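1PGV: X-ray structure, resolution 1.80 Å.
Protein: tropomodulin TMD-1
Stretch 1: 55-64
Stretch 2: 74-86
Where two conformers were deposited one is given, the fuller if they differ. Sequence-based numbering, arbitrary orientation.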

# COMPACT_ATOMS: atom_id res chain seq x y z
N SER A 55 2.33 20.52 1.27
CA SER A 55 3.08 20.69 0.04
C SER A 55 3.54 19.31 -0.40
O SER A 55 3.80 18.44 0.43
CB SER A 55 4.29 21.60 0.26
OG SER A 55 5.23 21.00 1.14
N LYS A 56 3.64 19.11 -1.71
CA LYS A 56 4.04 17.81 -2.24
C LYS A 56 5.48 17.44 -1.89
O LYS A 56 5.83 16.26 -1.87
CB LYS A 56 3.84 17.80 -3.76
CG LYS A 56 2.44 18.23 -4.17
CD LYS A 56 1.36 17.50 -3.36
CE LYS A 56 -0.01 18.15 -3.56
NZ LYS A 56 -1.08 17.46 -2.78
N GLU A 57 6.31 18.44 -1.60
CA GLU A 57 7.69 18.16 -1.24
C GLU A 57 7.70 17.56 0.17
O GLU A 57 8.54 16.72 0.49
CB GLU A 57 8.53 19.44 -1.26
CG GLU A 57 10.02 19.18 -1.16
CD GLU A 57 10.84 20.46 -1.28
OE1 GLU A 57 10.61 21.23 -2.24
OE2 GLU A 57 11.72 20.69 -0.42
N ARG A 58 6.75 17.99 0.99
CA ARG A 58 6.63 17.49 2.36
C ARG A 58 6.11 16.05 2.33
O ARG A 58 6.56 15.20 3.09
CB ARG A 58 5.69 18.37 3.18
CG ARG A 58 6.26 19.73 3.56
CD ARG A 58 7.37 19.61 4.59
NE ARG A 58 8.58 19.00 4.04
CZ ARG A 58 9.68 18.75 4.75
NH1 ARG A 58 9.73 19.07 6.04
NH2 ARG A 58 10.74 18.20 4.16
N ILE A 59 5.14 15.79 1.45
CA ILE A 59 4.59 14.46 1.33
C ILE A 59 5.70 13.53 0.84
O ILE A 59 5.84 12.40 1.31
CB ILE A 59 3.40 14.43 0.35
CG1 ILE A 59 2.22 15.18 0.96
CG2 ILE A 59 3.02 12.99 0.02
CD1 ILE A 59 0.99 15.23 0.09
N ARG A 60 6.51 14.02 -0.10
CA ARG A 60 7.62 13.23 -0.61
C ARG A 60 8.62 12.96 0.50
O ARG A 60 9.16 11.86 0.60
CB ARG A 60 8.33 13.96 -1.76
CG ARG A 60 7.61 13.92 -3.10
CD ARG A 60 8.44 14.63 -4.16
NE ARG A 60 7.93 14.44 -5.51
CZ ARG A 60 8.50 14.96 -6.60
NH1 ARG A 60 9.59 15.70 -6.49
NH2 ARG A 60 7.97 14.73 -7.80
N SER A 61 8.88 13.97 1.33
CA SER A 61 9.83 13.81 2.43
C SER A 61 9.28 12.86 3.50
O SER A 61 10.04 12.13 4.14
CB SER A 61 10.17 15.17 3.05
OG SER A 61 9.00 15.85 3.46
N LEU A 62 7.96 12.87 3.68
CA LEU A 62 7.31 12.00 4.65
C LEU A 62 7.48 10.54 4.22
O LEU A 62 7.88 9.69 5.01
CB LEU A 62 5.82 12.34 4.75
CG LEU A 62 4.98 11.45 5.68
CD1 LEU A 62 5.46 11.61 7.13
CD2 LEU A 62 3.52 11.83 5.55
N ILE A 63 7.17 10.27 2.95
CA ILE A 63 7.30 8.93 2.40
C ILE A 63 8.73 8.45 2.54
O ILE A 63 8.99 7.32 2.96
CB ILE A 63 6.89 8.89 0.91
CG1 ILE A 63 5.39 9.12 0.78
CG2 ILE A 63 7.30 7.56 0.29
CD1 ILE A 63 4.91 9.36 -0.64
N GLU A 64 9.68 9.31 2.18
CA GLU A 64 11.09 8.97 2.27
C GLU A 64 11.48 8.70 3.72
O GLU A 64 12.27 7.79 4.00
CB GLU A 64 11.93 10.13 1.70
CG GLU A 64 13.43 9.86 1.67
CD GLU A 64 14.21 11.02 1.07
OE1 GLU A 64 15.45 10.92 0.98
OE2 GLU A 64 13.58 12.04 0.70
N LYS A 74 1.01 1.28 9.93
CA LYS A 74 -0.06 1.79 9.10
C LYS A 74 0.30 3.15 8.53
O LYS A 74 0.72 4.05 9.25
CB LYS A 74 -1.36 1.90 9.91
CG LYS A 74 -1.85 0.59 10.49
CD LYS A 74 -3.16 0.78 11.24
CE LYS A 74 -3.66 -0.53 11.83
NZ LYS A 74 -4.98 -0.36 12.51
N PHE A 75 0.14 3.29 7.21
CA PHE A 75 0.45 4.54 6.54
C PHE A 75 -0.71 4.83 5.60
O PHE A 75 -0.96 4.08 4.65
CB PHE A 75 1.77 4.39 5.77
CG PHE A 75 2.30 5.69 5.21
CD1 PHE A 75 1.92 6.91 5.76
CD2 PHE A 75 3.21 5.68 4.16
CE1 PHE A 75 2.44 8.11 5.27
CE2 PHE A 75 3.74 6.87 3.66
CZ PHE A 75 3.35 8.09 4.22
N SER A 76 -1.45 5.90 5.88
CA SER A 76 -2.60 6.25 5.07
C SER A 76 -2.49 7.65 4.49
O SER A 76 -2.24 8.62 5.21
CB SER A 76 -3.88 6.13 5.90
OG SER A 76 -5.03 6.20 5.08
N LEU A 77 -2.66 7.75 3.17
CA LEU A 77 -2.59 9.02 2.46
C LEU A 77 -3.79 9.13 1.53
O LEU A 77 -3.67 9.62 0.41
CB LEU A 77 -1.32 9.10 1.61
CG LEU A 77 0.03 8.65 2.17
CD1 LEU A 77 0.08 7.13 2.20
CD2 LEU A 77 1.15 9.20 1.29
N ALA A 78 -4.94 8.66 2.00
CA ALA A 78 -6.15 8.71 1.20
C ALA A 78 -6.61 10.14 0.99
O ALA A 78 -6.51 10.98 1.88
CB ALA A 78 -7.26 7.91 1.87
N ASN A 79 -7.12 10.42 -0.21
CA ASN A 79 -7.62 11.74 -0.54
C ASN A 79 -6.67 12.87 -0.15
O ASN A 79 -7.04 13.78 0.60
CB ASN A 79 -8.98 11.94 0.13
CG ASN A 79 -9.70 13.18 -0.36
OD1 ASN A 79 -9.79 13.42 -1.57
ND2 ASN A 79 -10.22 13.97 0.58
N THR A 80 -5.44 12.81 -0.66
CA THR A 80 -4.45 13.85 -0.39
C THR A 80 -4.05 14.49 -1.72
O THR A 80 -3.08 15.24 -1.79
CB THR A 80 -3.19 13.28 0.27
OG1 THR A 80 -2.70 12.17 -0.50
CG2 THR A 80 -3.49 12.82 1.69
N ALA A 81 -4.81 14.18 -2.76
CA ALA A 81 -4.58 14.71 -4.10
C ALA A 81 -3.16 14.46 -4.61
O ALA A 81 -2.59 15.30 -5.30
CB ALA A 81 -4.89 16.21 -4.13
N ILE A 82 -2.59 13.31 -4.27
CA ILE A 82 -1.24 13.00 -4.73
C ILE A 82 -1.29 12.30 -6.08
O ILE A 82 -2.28 11.66 -6.42
CB ILE A 82 -0.48 12.10 -3.73
CG1 ILE A 82 -1.30 10.85 -3.42
CG2 ILE A 82 -0.17 12.89 -2.46
CD1 ILE A 82 -0.56 9.84 -2.57
N SER A 83 -0.22 12.44 -6.85
CA SER A 83 -0.13 11.82 -8.17
C SER A 83 1.10 10.93 -8.21
O SER A 83 1.82 10.81 -7.22
CB SER A 83 -0.03 12.89 -9.26
OG SER A 83 1.23 13.54 -9.21
N ASP A 84 1.36 10.30 -9.36
CA ASP A 84 2.51 9.42 -9.48
C ASP A 84 3.83 10.02 -9.02
O ASP A 84 4.65 9.33 -8.41
CB ASP A 84 2.66 8.94 -10.92
CG ASP A 84 1.66 7.86 -11.29
OD1 ASP A 84 0.70 7.64 -10.51
OD2 ASP A 84 1.84 7.23 -12.35
N SER A 85 4.05 11.30 -9.30
CA SER A 85 5.29 11.94 -8.91
C SER A 85 5.54 11.89 -7.40
O SER A 85 6.66 11.65 -6.96
CB SER A 85 5.33 13.39 -9.41
OG SER A 85 4.13 14.08 -9.10
N GLU A 86 4.49 12.09 -6.60
CA GLU A 86 4.64 12.06 -5.15
C GLU A 86 4.60 10.64 -4.58
O GLU A 86 5.25 10.35 -3.58
CB GLU A 86 3.55 12.88 -4.46
CG GLU A 86 3.58 14.38 -4.75
CD GLU A 86 2.93 14.73 -6.07
OE1 GLU A 86 1.75 14.36 -6.27
OE2 GLU A 86 3.59 15.38 -6.90

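Packing of a helix (stretch 1, Lys-56 to Glu-64, capped by Ser-55, whose OG accepts a weak bond from Arg-58 N at 3.4 Å) against a strand, a loop and the start of a second helix (stretch 2) in tropomodulin TMD-1. Together the two stretches bury 545 Å²; the CA atoms come nearest at Arg-60 and Glu-86, 5.6 Å apart. In the strand, Phe-75 points toward the helix and presents its ring edge: CE1 lies 3.9 Å from Leu-62 CD2, and CE2 lies 4.0 Å from Ile-63 CG1, so residues adjacent in the helix share one aromatic rim. Leu-77 continues this apolar layer, its CD2 4.2 Å from Ile-63 CD1 and 4.4 Å from Ile-59 CG2, spanning one helical turn. In the loop, Thr-80 OG1 donates to Leu-77 O (2.9 Å), tying the turn to itself. The extended end of Lys-56 places its positive charge beside two carbonyls, with Lys-56 NZ 3.1 Å from Thr-80 O and 3.6 Å from Ala-81 O. Ile-82 returns to hydrophobic contact, CG2 meeting Ile-59 CD1 at 3.7 Å. Ser-83 occupies the N-cap position of the second helix, and Glu-86 folds back to it: OE1 accepts from Ser-83 N (2.8 Å) and Ser-83 OG (3.1 Å), while OE2 accepts from Ser-85 OG (2.6 Å). Arg-60 reaches Ser-85, where NE donates a weak, bent hydrogen bond to Ser-85 O (3.4 Å, 131°) and NH2 approaches Ser-85 CB at 3.4 Å. Glu-86 has the largest covered area: its CG packs on Lys-56 CB (3.6 Å), its CA lies 4.1 Å from Arg-60 CG, and its O sits 3.1 Å from Ile-63 CD1. Arg-60 NH2 and Glu-86 OE2, 4.5 Å apart, attract only as charges, since the oxygen lies well out of the guanidinium plane.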